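Local coordinates for neurotoxin (Clostridium botulinum, PDB 3N7L), which probably binds gangliosides of the neuronal membrane, being the receptor-binding domain through which a botulinum neurotoxin of serotype D/C recognises nerve cells, at residues Phe128-Ser133 with Ala137-Trp142; Val252-Arg257 with Glu395-Val400; Met259-Asn264 with Lys312-Gly317; Asn269-Lys272 with Asp276-Glu279. All coordinates share one frame; numbering follows the deposited sequence.

Interaction 1 of 4, residues Phe128-Ser133 with Ala137-Trp142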
loop_
_atom_site.group_PDB
_atom_site.type_symbol
_atom_site.label_atom_id
_atom_site.label_comp_id
_atom_site.label_asym_id
_atom_site.label_seq_id
_atom_site.Cartn_x
_atom_site.Cartn_y
_atom_site.Cartn_z
ATOM N N PHE A 128 -1.360 -16.546 -2.647
ATOM C CA PHE A 128 -0.329 -15.562 -2.373
ATOM C C PHE A 128 -0.264 -15.499 -0.851
ATOM O O PHE A 128 -1.288 -15.320 -0.199
ATOM C CB PHE A 128 -0.726 -14.182 -2.912
ATOM C CG PHE A 128 -0.053 -13.028 -2.203
ATOM C CD1 PHE A 128 1.333 -12.975 -2.082
ATOM C CD2 PHE A 128 -0.809 -11.979 -1.678
ATOM C CE1 PHE A 128 1.962 -11.893 -1.449
ATOM C CE2 PHE A 128 -0.189 -10.890 -1.044
ATOM C CZ PHE A 128 1.200 -10.852 -0.933
ATOM N N SER A 129 0.921 -15.682 -0.284
ATOM C CA SER A 129 1.071 -15.576 1.162
ATOM C C SER A 129 2.044 -14.418 1.393
ATOM O O SER A 129 3.172 -14.437 0.900
ATOM C CB SER A 129 1.609 -16.880 1.771
ATOM O OG SER A 129 2.884 -17.225 1.266
ATOM N N TYR A 130 1.606 -13.398 2.119
ATOM C CA TYR A 130 2.477 -12.259 2.351
ATOM C C TYR A 130 3.617 -12.573 3.318
ATOM O O TYR A 130 3.516 -13.488 4.138
ATOM C CB TYR A 130 1.660 -11.037 2.814
ATOM C CG TYR A 130 1.104 -11.064 4.226
ATOM C CD1 TYR A 130 -0.265 -11.233 4.460
ATOM C CD2 TYR A 130 1.933 -10.821 5.325
ATOM C CE1 TYR A 130 -0.798 -11.146 5.759
ATOM C CE2 TYR A 130 1.416 -10.732 6.622
ATOM C CZ TYR A 130 0.055 -10.889 6.835
ATOM O OH TYR A 130 -0.446 -10.760 8.114
ATOM N N ASP A 131 4.714 -11.831 3.190
ATOM C CA ASP A 131 5.885 -12.023 4.043
ATOM C C ASP A 131 5.595 -11.484 5.442
ATOM O O ASP A 131 5.558 -10.273 5.653
ATOM C CB ASP A 131 7.090 -11.290 3.450
ATOM C CG ASP A 131 8.367 -11.561 4.214
ATOM O OD1 ASP A 131 8.334 -11.551 5.464
ATOM O OD2 ASP A 131 9.409 -11.772 3.566
ATOM N N ILE A 132 5.407 -12.385 6.400
ATOM C CA ILE A 132 5.093 -11.968 7.755
ATOM C C ILE A 132 6.175 -11.103 8.395
ATOM O O ILE A 132 5.868 -10.105 9.051
ATOM C CB ILE A 132 4.806 -13.188 8.649
ATOM C CG1 ILE A 132 3.623 -13.974 8.073
ATOM C CG2 ILE A 132 4.487 -12.732 10.072
ATOM C CD1 ILE A 132 3.247 -15.213 8.856
ATOM N N SER A 133 7.436 -11.465 8.187
ATOM C CA SER A 133 8.537 -10.706 8.776
ATOM C C SER A 133 8.575 -9.250 8.309
ATOM O O SER A 133 9.035 -8.370 9.040
ATOM C CB SER A 133 9.877 -11.380 8.465
ATOM O OG SER A 133 10.269 -11.163 7.121
ATOM N N ALA A 137 2.951 -5.617 11.598
ATOM C CA ALA A 137 1.738 -4.935 12.027
ATOM C C ALA A 137 0.542 -5.303 11.152
ATOM O O ALA A 137 -0.530 -4.706 11.265
ATOM C CB ALA A 137 1.956 -3.425 12.011
ATOM N N GLY A 138 0.735 -6.296 10.288
ATOM C CA GLY A 138 -0.324 -6.733 9.401
ATOM C C GLY A 138 -0.136 -6.207 7.988
ATOM O O GLY A 138 0.448 -5.143 7.784
ATOM N N TYR A 139 -0.613 -6.958 7.004
ATOM C CA TYR A 139 -0.507 -6.536 5.612
ATOM C C TYR A 139 -1.757 -5.683 5.363
ATOM O O TYR A 139 -2.734 -6.153 4.785
ATOM C CB TYR A 139 -0.505 -7.763 4.699
ATOM C CG TYR A 139 -0.009 -7.489 3.303
ATOM C CD1 TYR A 139 1.351 -7.574 2.995
ATOM C CD2 TYR A 139 -0.896 -7.141 2.287
ATOM C CE1 TYR A 139 1.814 -7.320 1.700
ATOM C CE2 TYR A 139 -0.447 -6.883 0.994
ATOM C CZ TYR A 139 0.905 -6.976 0.704
ATOM O OH TYR A 139 1.335 -6.735 -0.582
ATOM N N ASN A 140 -1.721 -4.426 5.802
ATOM C CA ASN A 140 -2.881 -3.549 5.682
ATOM C C ASN A 140 -2.812 -2.509 4.573
ATOM O O ASN A 140 -3.495 -1.480 4.625
ATOM C CB ASN A 140 -3.113 -2.860 7.027
ATOM C CG ASN A 140 -2.824 -3.781 8.196
ATOM O OD1 ASN A 140 -3.286 -4.921 8.225
ATOM N ND2 ASN A 140 -2.056 -3.296 9.157
ATOM N N LYS A 141 -2.008 -2.786 3.558
ATOM C CA LYS A 141 -1.854 -1.857 2.457
ATOM C C LYS A 141 -2.680 -2.224 1.227
ATOM O O LYS A 141 -3.132 -3.358 1.068
ATOM C CB LYS A 141 -0.373 -1.773 2.069
ATOM C CG LYS A 141 0.214 -3.082 1.560
ATOM C CD LYS A 141 1.747 -3.054 1.551
ATOM C CE LYS A 141 2.317 -2.950 2.971
ATOM N NZ LYS A 141 3.810 -2.829 3.011
ATOM N N TRP A 142 -2.889 -1.239 0.367
ATOM C CA TRP A 142 -3.603 -1.471 -0.875
ATOM C C TRP A 142 -2.684 -2.327 -1.742
ATOM O O TRP A 142 -1.472 -2.104 -1.760
ATOM C CB TRP A 142 -3.836 -0.151 -1.616
ATOM C CG TRP A 142 -5.081 0.594 -1.263
ATOM C CD1 TRP A 142 -5.172 1.745 -0.529
ATOM C CD2 TRP A 142 -6.410 0.288 -1.698
ATOM N NE1 TRP A 142 -6.473 2.177 -0.489
ATOM C CE2 TRP A 142 -7.256 1.302 -1.199
ATOM C CE3 TRP A 142 -6.967 -0.746 -2.466
ATOM C CZ2 TRP A 142 -8.635 1.316 -1.441
ATOM C CZ3 TRP A 142 -8.333 -0.739 -2.707
ATOM C CH2 TRP A 142 -9.156 0.291 -2.195
#
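Tyr-130 and Tyr-139 are brought together by two different first torsions: CG of Tyr-130 is wedged between its backbone N and carbonyl carbon (chi1 73°), while CG of Tyr-139 swings anti to the backbone N (chi1 -163°). The two side chains slide past each other in opposite senses, and their rings, nearly parallel, overlap very little. What Tyr-130 receives on its face is instead the methylene of its partner, with Tyr-139 CB standing 3.5 Å from the centroid of the Tyr-130 ring, nearly over its centre, in a CH-pi contact. In return, Tyr-130 CB packs against Tyr-139 CD1 at 3.5 Å. Phe-128, two residues earlier and still on strand 122-129, completes an aromatic cluster by directing its edge at the face of the Tyr-139 ring, centroids 5.9 Å apart and planes at 75°; Phe-128 CZ lies 4.2 Å from Tyr-139 CZ. Trp-84 meets both tyrosines and Phe-143 adds an edge-to-face partner to Tyr-139, extending the cluster.

The contact joins the end of strand 122-129 to the loop before strand 143-150 in the N-terminal, concanavalin-like half of the domain. Tyr-139 is the centre of an inverse gamma turn. Beside it, Asn-140 ND2 donates to Ala-137 O at 3.0 Å, while Asn-140 OD1 accepts from the backbone N of Lys-83 and of Trp-84, which fixes the amide. Gly-138 CA lies 4.2 Å from Tyr-130 OH. No hydrogen bond crosses between the segments, so their buried contact rests on ring and methylene packing and is essentially apolar.

Interaction 2 of 4, residues Val252-Arg257 with Glu395-Val400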
loop_
_atom_site.group_PDB
_atom_site.type_symbol
_atom_site.label_atom_id
_atom_site.label_comp_id
_atom_site.label_asym_id
_atom_site.label_seq_id
_atom_site.Cartn_x
_atom_site.Cartn_y
_atom_site.Cartn_z
ATOM N N VAL A 252 12.735 2.452 5.582
ATOM C CA VAL A 252 12.479 1.068 5.205
ATOM C C VAL A 252 13.442 0.036 5.797
ATOM O O VAL A 252 13.058 -1.111 6.006
ATOM C CB VAL A 252 12.440 0.928 3.657
ATOM C CG1 VAL A 252 12.556 -0.525 3.249
ATOM C CG2 VAL A 252 11.119 1.508 3.128
ATOM N N ASN A 253 14.678 0.438 6.072
ATOM C CA ASN A 253 15.679 -0.466 6.647
ATOM C C ASN A 253 15.581 -0.605 8.159
ATOM O O ASN A 253 16.209 -1.486 8.749
ATOM C CB ASN A 253 17.089 0.013 6.306
ATOM C CG ASN A 253 17.530 -0.420 4.934
ATOM O OD1 ASN A 253 16.709 -0.726 4.071
ATOM N ND2 ASN A 253 18.836 -0.438 4.717
ATOM N N TYR A 254 14.799 0.268 8.787
ATOM C CA TYR A 254 14.646 0.244 10.236
ATOM C C TYR A 254 13.188 0.396 10.642
ATOM O O TYR A 254 12.825 1.359 11.320
ATOM C CB TYR A 254 15.472 1.368 10.868
ATOM C CG TYR A 254 16.956 1.284 10.564
ATOM C CD1 TYR A 254 17.465 1.710 9.334
ATOM C CD2 TYR A 254 17.847 0.758 11.498
ATOM C CE1 TYR A 254 18.826 1.613 9.045
ATOM C CE2 TYR A 254 19.214 0.651 11.220
ATOM C CZ TYR A 254 19.693 1.081 9.993
ATOM O OH TYR A 254 21.040 0.984 9.722
ATOM N N MET A 255 12.357 -0.554 10.228
ATOM C CA MET A 255 10.935 -0.506 10.558
ATOM C C MET A 255 10.684 -0.652 12.062
ATOM O O MET A 255 9.629 -0.254 12.560
ATOM C CB MET A 255 10.172 -1.596 9.793
ATOM C CG MET A 255 10.133 -1.399 8.277
ATOM S SD MET A 255 9.484 0.212 7.754
ATOM C CE MET A 255 7.757 0.081 8.233
ATOM N N ASN A 256 11.648 -1.215 12.785
ATOM C CA ASN A 256 11.487 -1.379 14.224
ATOM C C ASN A 256 12.070 -0.212 15.006
ATOM O O ASN A 256 12.469 -0.362 16.161
ATOM C CB ASN A 256 12.109 -2.703 14.691
ATOM C CG ASN A 256 11.167 -3.880 14.498
ATOM O OD1 ASN A 256 11.583 -4.988 14.133
ATOM N ND2 ASN A 256 9.885 -3.645 14.748
ATOM N N ARG A 257 12.121 0.952 14.364
ATOM C CA ARG A 257 12.627 2.164 15.002
ATOM C C ARG A 257 11.585 3.267 14.908
ATOM O O ARG A 257 10.846 3.351 13.933
ATOM C CB ARG A 257 13.913 2.639 14.316
ATOM C CG ARG A 257 15.082 1.693 14.472
ATOM C CD ARG A 257 15.793 1.892 15.797
ATOM N NE ARG A 257 16.642 0.746 16.082
ATOM C CZ ARG A 257 17.752 0.775 16.812
ATOM N NH1 ARG A 257 18.192 1.913 17.355
ATOM N NH2 ARG A 257 18.421 -0.356 17.001
ATOM N N GLU A 395 26.911 6.160 20.286
ATOM C CA GLU A 395 26.400 5.789 18.974
ATOM C C GLU A 395 24.928 6.181 18.909
ATOM O O GLU A 395 24.151 5.851 19.801
ATOM C CB GLU A 395 26.540 4.275 18.749
ATOM C CG GLU A 395 27.972 3.808 18.452
ATOM C CD GLU A 395 28.402 4.062 17.005
ATOM O OE1 GLU A 395 29.623 4.082 16.737
ATOM O OE2 GLU A 395 27.523 4.227 16.130
ATOM N N TYR A 396 24.558 6.905 17.860
ATOM C CA TYR A 396 23.182 7.326 17.654
ATOM C C TYR A 396 22.781 6.981 16.232
ATOM O O TYR A 396 23.527 7.259 15.285
ATOM C CB TYR A 396 23.025 8.847 17.849
ATOM C CG TYR A 396 23.159 9.312 19.283
ATOM C CD1 TYR A 396 22.201 8.970 20.239
ATOM C CD2 TYR A 396 24.261 10.055 19.692
ATOM C CE1 TYR A 396 22.346 9.354 21.575
ATOM C CE2 TYR A 396 24.415 10.444 21.022
ATOM C CZ TYR A 396 23.455 10.088 21.957
ATOM O OH TYR A 396 23.611 10.454 23.277
ATOM N N LEU A 397 21.613 6.364 16.087
ATOM C CA LEU A 397 21.091 6.028 14.771
ATOM C C LEU A 397 20.358 7.314 14.416
ATOM O O LEU A 397 19.400 7.703 15.095
ATOM C CB LEU A 397 20.117 4.854 14.860
ATOM C CG LEU A 397 19.457 4.393 13.557
ATOM C CD1 LEU A 397 20.529 4.017 12.524
ATOM C CD2 LEU A 397 18.548 3.208 13.851
ATOM N N ILE A 398 20.813 7.979 13.360
ATOM C CA ILE A 398 20.234 9.256 12.989
ATOM C C ILE A 398 19.946 9.449 11.512
ATOM O O ILE A 398 20.506 8.763 10.658
ATOM C CB ILE A 398 21.188 10.408 13.358
ATOM C CG1 ILE A 398 22.494 10.252 12.561
ATOM C CG2 ILE A 398 21.486 10.403 14.859
ATOM C CD1 ILE A 398 23.322 11.519 12.470
ATOM N N PRO A 399 19.049 10.393 11.198
ATOM C CA PRO A 399 18.725 10.679 9.803
ATOM C C PRO A 399 19.940 11.529 9.403
ATOM O O PRO A 399 20.368 12.391 10.172
ATOM C CB PRO A 399 17.428 11.482 9.906
ATOM C CG PRO A 399 17.577 12.192 11.204
ATOM C CD PRO A 399 18.193 11.167 12.116
ATOM N N VAL A 400 20.505 11.271 8.231
ATOM C CA VAL A 400 21.696 11.981 7.789
ATOM C C VAL A 400 21.634 12.274 6.294
ATOM O O VAL A 400 21.083 11.497 5.520
ATOM C CB VAL A 400 22.967 11.128 8.095
ATOM C CG1 VAL A 400 22.919 9.830 7.302
ATOM C CG2 VAL A 400 24.232 11.904 7.778
#
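Leu-397 reaches from an extended strand into a type I beta turn running from Tyr-254 to Arg-257, the nearest CA pair, Arg-257 CA and Leu-397 CA, being 9.3 Å apart. The turn is closed by Arg-257 N donating to Tyr-254 O at 3.2 Å. With CG anti to the backbone N (chi1 179°), Leu-397 extends its two methyls toward the turn; both touch the tyrosine, and CD2 also meets the arginine. CD1 sits over a face of the phenol, 4.2 Å from the centroid of the Tyr-254 ring and 27° off its normal, a CH-pi contact. CD2 lies 3.5 Å from Tyr-254 CD2 and also 3.6 Å from Arg-257 CD, filling the angle between tyrosine and arginine.

Both segments belong to the C-terminal half of the domain, a beta-trefoil, where the contact ties the loop between strands 246-251 and 257-262 to strand 394-402. Ile-379 of the adjacent strand 373-384 touches both Tyr-254 and Leu-397.

Arg-257 is bent at its second torsion (chi2 -83°), which lays its aliphatic CG and CD and then the guanidinium past the leucine. Leu-397 CD2 thus meets one face of that group, 3.8 Å from Arg-257 NH1, while NH1 makes a weak hydrogen bond to Phe-268 O. The same Phe-268 is backbone-bonded to Leu-397.

Interaction 3 of 4, residues Met259-Asn264 with Lys312-Gly317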
loop_
_atom_site.group_PDB
_atom_site.type_symbol
_atom_site.label_atom_id
_atom_site.label_comp_id
_atom_site.label_asym_id
_atom_site.label_seq_id
_atom_site.Cartn_x
_atom_site.Cartn_y
_atom_site.Cartn_z
ATOM N N MET A 259 10.861 7.640 15.868
ATOM C CA MET A 259 11.566 8.903 16.026
ATOM C C MET A 259 11.522 9.522 17.415
ATOM O O MET A 259 10.457 9.662 18.015
ATOM C CB MET A 259 11.023 9.925 15.033
ATOM C CG MET A 259 11.877 10.124 13.809
ATOM S SD MET A 259 11.157 11.339 12.682
ATOM C CE MET A 259 10.854 12.698 13.766
ATOM N N SER A 260 12.694 9.903 17.909
ATOM C CA SER A 260 12.809 10.558 19.196
ATOM C C SER A 260 13.742 11.755 19.013
ATOM O O SER A 260 14.189 12.042 17.898
ATOM C CB SER A 260 13.375 9.605 20.245
ATOM O OG SER A 260 13.313 10.203 21.530
ATOM N N LYS A 261 14.043 12.442 20.103
ATOM C CA LYS A 261 14.905 13.611 20.045
ATOM C C LYS A 261 15.817 13.687 21.265
ATOM O O LYS A 261 15.425 13.319 22.374
ATOM C CB LYS A 261 14.031 14.873 19.959
ATOM C CG LYS A 261 14.752 16.210 20.067
ATOM C CD LYS A 261 13.733 17.358 19.973
ATOM C CE LYS A 261 14.366 18.750 20.053
ATOM N NZ LYS A 261 14.913 19.082 21.405
ATOM N N LYS A 262 17.044 14.143 21.043
ATOM C CA LYS A 262 18.009 14.331 22.113
ATOM C C LYS A 262 18.808 15.562 21.726
ATOM O O LYS A 262 19.528 15.553 20.732
ATOM C CB LYS A 262 18.937 13.128 22.261
ATOM C CG LYS A 262 19.877 13.287 23.448
ATOM C CD LYS A 262 20.503 11.978 23.874
ATOM C CE LYS A 262 21.326 12.172 25.139
ATOM N NZ LYS A 262 21.914 10.883 25.590
ATOM N N GLY A 263 18.678 16.629 22.504
ATOM C CA GLY A 263 19.378 17.848 22.152
ATOM C C GLY A 263 18.790 18.324 20.829
ATOM O O GLY A 263 17.573 18.270 20.631
ATOM N N ASN A 264 19.642 18.769 19.914
ATOM C CA ASN A 264 19.178 19.241 18.611
ATOM C C ASN A 264 18.917 18.096 17.648
ATOM O O ASN A 264 18.284 18.285 16.608
ATOM C CB ASN A 264 20.220 20.154 17.961
ATOM C CG ASN A 264 20.422 21.440 18.716
ATOM O OD1 ASN A 264 19.477 22.194 18.937
ATOM N ND2 ASN A 264 21.661 21.704 19.116
ATOM N N LYS A 312 5.888 22.258 22.009
ATOM C CA LYS A 312 6.590 23.191 21.148
ATOM C C LYS A 312 6.714 22.515 19.804
ATOM O O LYS A 312 6.638 21.290 19.710
ATOM C CB LYS A 312 7.982 23.511 21.705
ATOM C CG LYS A 312 8.004 23.747 23.211
ATOM C CD LYS A 312 9.181 24.604 23.678
ATOM C CE LYS A 312 10.434 24.435 22.827
ATOM N NZ LYS A 312 10.356 25.221 21.554
ATOM N N GLN A 313 6.899 23.304 18.759
ATOM C CA GLN A 313 7.032 22.719 17.439
ATOM C C GLN A 313 8.383 23.042 16.830
ATOM O O GLN A 313 8.894 24.157 16.950
ATOM C CB GLN A 313 5.911 23.197 16.522
ATOM C CG GLN A 313 5.468 22.127 15.559
ATOM C CD GLN A 313 4.302 22.543 14.690
ATOM O OE1 GLN A 313 3.570 21.695 14.180
ATOM N NE2 GLN A 313 4.128 23.846 14.503
ATOM N N TYR A 314 8.971 22.040 16.195
ATOM C CA TYR A 314 10.260 22.200 15.560
ATOM C C TYR A 314 10.103 21.835 14.094
ATOM O O TYR A 314 9.068 21.313 13.681
ATOM C CB TYR A 314 11.295 21.261 16.199
ATOM C CG TYR A 314 11.452 21.417 17.698
ATOM C CD1 TYR A 314 10.525 20.863 18.584
ATOM C CD2 TYR A 314 12.518 22.142 18.229
ATOM C CE1 TYR A 314 10.657 21.030 19.970
ATOM C CE2 TYR A 314 12.660 22.320 19.607
ATOM C CZ TYR A 314 11.728 21.763 20.471
ATOM O OH TYR A 314 11.865 21.959 21.830
ATOM N N SER A 315 11.125 22.137 13.306
ATOM C CA SER A 315 11.121 21.764 11.900
ATOM C C SER A 315 12.406 20.963 11.742
ATOM O O SER A 315 13.374 21.193 12.474
ATOM C CB SER A 315 11.142 22.995 10.989
ATOM O OG SER A 315 12.238 23.836 11.279
ATOM N N LEU A 316 12.415 20.000 10.827
ATOM C CA LEU A 316 13.620 19.217 10.622
ATOM C C LEU A 316 14.604 20.091 9.855
ATOM O O LEU A 316 14.211 20.846 8.969
ATOM C CB LEU A 316 13.304 17.933 9.848
ATOM C CG LEU A 316 12.306 17.004 10.549
ATOM C CD1 LEU A 316 12.291 15.649 9.851
ATOM C CD2 LEU A 316 12.688 16.839 12.023
ATOM N N GLY A 317 15.876 20.009 10.226
ATOM C CA GLY A 317 16.891 20.806 9.560
ATOM C C GLY A 317 18.288 20.344 9.928
ATOM O O GLY A 317 18.490 19.689 10.955
#
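Lys-261 NZ donates a hydrogen bond of 2.9 Å to Gly-263 O, arriving tilted 27° from the carbonyl plane, while the last methylene of the lysine lies over Tyr-314 of the other segment. The chain of the lysine is extended up to CE, and the bend comes only at its last torsion (chi4 -70°), which turns the ammonium back to its own strand end. Lys-261 CE is left 4.1 Å from the centroid of the Tyr-314 ring, displaced from the centre of that face toward the rim, with CE2 and CZ of Tyr-314 each 4.0 Å from it. This CH-pi contact has the two side chains crossing at about a right angle, and CE, probably polarised by the neighbouring ammonium, is the carbon that meets the ring.

Strand 257-262 forms a two-stranded antiparallel hairpin with strand 265-270, and Gly-263, with positive phi, lies in its turn. Strand 313-318 belongs to the larger sheet of the beta-trefoil, between strands 302-308 and 329-335. Lysine and tyrosine therefore bridge the hairpin end and the sheet near the protein surface, and Ala-334 and Ile-309 each touch both of them. Asn-264 adds a backbone hydrogen bond to Ala-334.

Farther in, Met-259 CE and Leu-316 CD2 stand 4.9 Å apart, beyond direct contact, with Ile-266 of the hairpin packed on both side chains. Lys-262, the next residue along the strand, is engaged separately from this contact: its NZ forms a salt bridge with Asp-389.

Interaction 4 of 4, residues Asn269-Lys272 with Asp276-Glu279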
loop_
_atom_site.group_PDB
_atom_site.type_symbol
_atom_site.label_atom_id
_atom_site.label_comp_id
_atom_site.label_asym_id
_atom_site.label_seq_id
_atom_site.Cartn_x
_atom_site.Cartn_y
_atom_site.Cartn_z
ATOM N N ASN A 269 14.942 5.188 18.045
ATOM C CA ASN A 269 14.959 4.204 19.119
ATOM C C ASN A 269 14.174 2.959 18.720
ATOM O O ASN A 269 13.297 3.019 17.851
ATOM C CB ASN A 269 14.361 4.799 20.397
ATOM C CG ASN A 269 15.165 5.978 20.922
ATOM O OD1 ASN A 269 16.363 6.097 20.664
ATOM N ND2 ASN A 269 14.509 6.843 21.677
ATOM N N THR A 270 14.494 1.834 19.353
ATOM C CA THR A 270 13.812 0.577 19.066
ATOM C C THR A 270 12.384 0.630 19.615
ATOM O O THR A 270 12.182 0.931 20.792
ATOM C CB THR A 270 14.565 -0.607 19.703
ATOM O OG1 THR A 270 15.895 -0.645 19.175
ATOM C CG2 THR A 270 13.867 -1.931 19.390
ATOM N N ARG A 271 11.393 0.350 18.771
ATOM C CA ARG A 271 10.012 0.395 19.236
ATOM C C ARG A 271 9.707 -0.779 20.171
ATOM O O ARG A 271 10.376 -1.817 20.130
ATOM C CB ARG A 271 9.020 0.449 18.051
ATOM C CG ARG A 271 8.949 -0.777 17.176
ATOM C CD ARG A 271 7.924 -0.596 16.045
ATOM N NE ARG A 271 8.356 0.367 15.032
ATOM C CZ ARG A 271 7.846 1.587 14.867
ATOM N NH1 ARG A 271 6.866 2.026 15.646
ATOM N NH2 ARG A 271 8.321 2.376 13.911
ATOM N N LYS A 272 8.710 -0.588 21.027
ATOM C CA LYS A 272 8.312 -1.585 22.016
ATOM C C LYS A 272 7.784 -2.893 21.428
ATOM O O LYS A 272 8.157 -3.974 21.879
ATOM C CB LYS A 272 7.268 -0.981 22.958
ATOM C CG LYS A 272 6.946 -1.859 24.153
ATOM C CD LYS A 272 5.940 -1.194 25.083
ATOM C CE LYS A 272 5.658 -2.068 26.302
ATOM N NZ LYS A 272 5.139 -3.405 25.907
ATOM N N ASP A 276 1.424 -2.098 16.400
ATOM C CA ASP A 276 1.150 -0.783 15.806
ATOM C C ASP A 276 2.440 -0.037 15.478
ATOM O O ASP A 276 3.533 -0.519 15.758
ATOM C CB ASP A 276 0.355 0.091 16.781
ATOM C CG ASP A 276 -1.121 -0.202 16.759
ATOM O OD1 ASP A 276 -1.846 0.369 17.600
ATOM O OD2 ASP A 276 -1.561 -0.992 15.897
ATOM N N PHE A 277 2.300 1.146 14.886
ATOM C CA PHE A 277 3.453 1.987 14.575
ATOM C C PHE A 277 3.346 3.253 15.418
ATOM O O PHE A 277 4.106 4.207 15.235
ATOM C CB PHE A 277 3.485 2.373 13.095
ATOM C CG PHE A 277 3.934 1.270 12.189
ATOM C CD1 PHE A 277 3.009 0.519 11.471
ATOM C CD2 PHE A 277 5.285 0.962 12.070
ATOM C CE1 PHE A 277 3.423 -0.523 10.651
ATOM C CE2 PHE A 277 5.715 -0.081 11.253
ATOM C CZ PHE A 277 4.782 -0.826 10.541
ATOM N N ASN A 278 2.412 3.242 16.362
ATOM C CA ASN A 278 2.172 4.405 17.203
ATOM C C ASN A 278 3.080 4.591 18.414
ATOM O O ASN A 278 2.695 4.337 19.556
ATOM C CB ASN A 278 0.700 4.422 17.613
ATOM C CG ASN A 278 -0.228 4.556 16.408
ATOM O OD1 ASN A 278 -0.148 3.769 15.463
ATOM N ND2 ASN A 278 -1.103 5.558 16.433
ATOM N N GLU A 279 4.288 5.067 18.143
ATOM C CA GLU A 279 5.276 5.325 19.176
ATOM C C GLU A 279 6.204 6.432 18.681
ATOM O O GLU A 279 6.498 6.521 17.487
ATOM C CB GLU A 279 6.063 4.044 19.481
ATOM C CG GLU A 279 7.157 4.209 20.521
ATOM C CD GLU A 279 7.578 2.882 21.144
ATOM O OE1 GLU A 279 7.461 1.833 20.466
ATOM O OE2 GLU A 279 8.035 2.893 22.312
HETATM O O HOH W 1 5.012 0.919 17.635
HETATM O O HOH W 2 7.042 4.748 14.521
#
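Glu-279 OE1 accepts the backbone N-H of Lys-272 at 2.8 Å through its syn lone pair, the bond being nearly straight (164°). Extended beyond CG, the glutamate side chain crosses to the other segment and also brings OE1 to 3.2 Å from Arg-271 CB. Arg-271 takes a different route: bent at its third torsion (chi3 70°), it turns a face of its guanidinium to the edge of the Phe-277 ring, CD2 lying over the centre of that face, with Phe-277 CD2 3.8 Å from Arg-271 CZ and the two planes 78° apart.

Two waters, both in the guanidinium plane, carry the arginine to backbone carbonyls. Water 1 accepts from Arg-271 NH1 and donates to Asp-276 O at 2.8 Å; water 2 accepts from Arg-271 NH2 at 2.8 Å and donates to Phe-277 O. In the beta-trefoil these bonds span the loop that follows strand 265-270, where it doubles back before strand 283-287, and an inverse gamma turn centred on Asn-278 shapes its far arm.

Beyond this shell, Met-255 O accepts from Arg-271 NE and, with the two waters, restrains the guanidinium. Phe-277 is packed by Ile-250, Met-255 and Trp-237.

Interactions 2, 3 and 4 lie together in the C-terminal beta-trefoil, and interaction 1 in the N-terminal half, its centre 18 Å from that of interaction 4. These two nevertheless meet across the junction of the halves, where Ala-137 CB lies 3.5 Å from Phe-277 CE1. Arg-271 binds interaction 4 to interaction 2, through its NE and through its backbone N, which lies 2.9 Å from Asn-256 O. Interactions 3 and 4 share the hairpin of strands 257-262 and 265-270. Interactions 2 and 3, centres 15 Å apart, are joined by Tyr-396 OH and Lys-262 NZ at 2.9 Å. Along the chain, interactions 3 and 4 are nested within the loop closed by interaction 2.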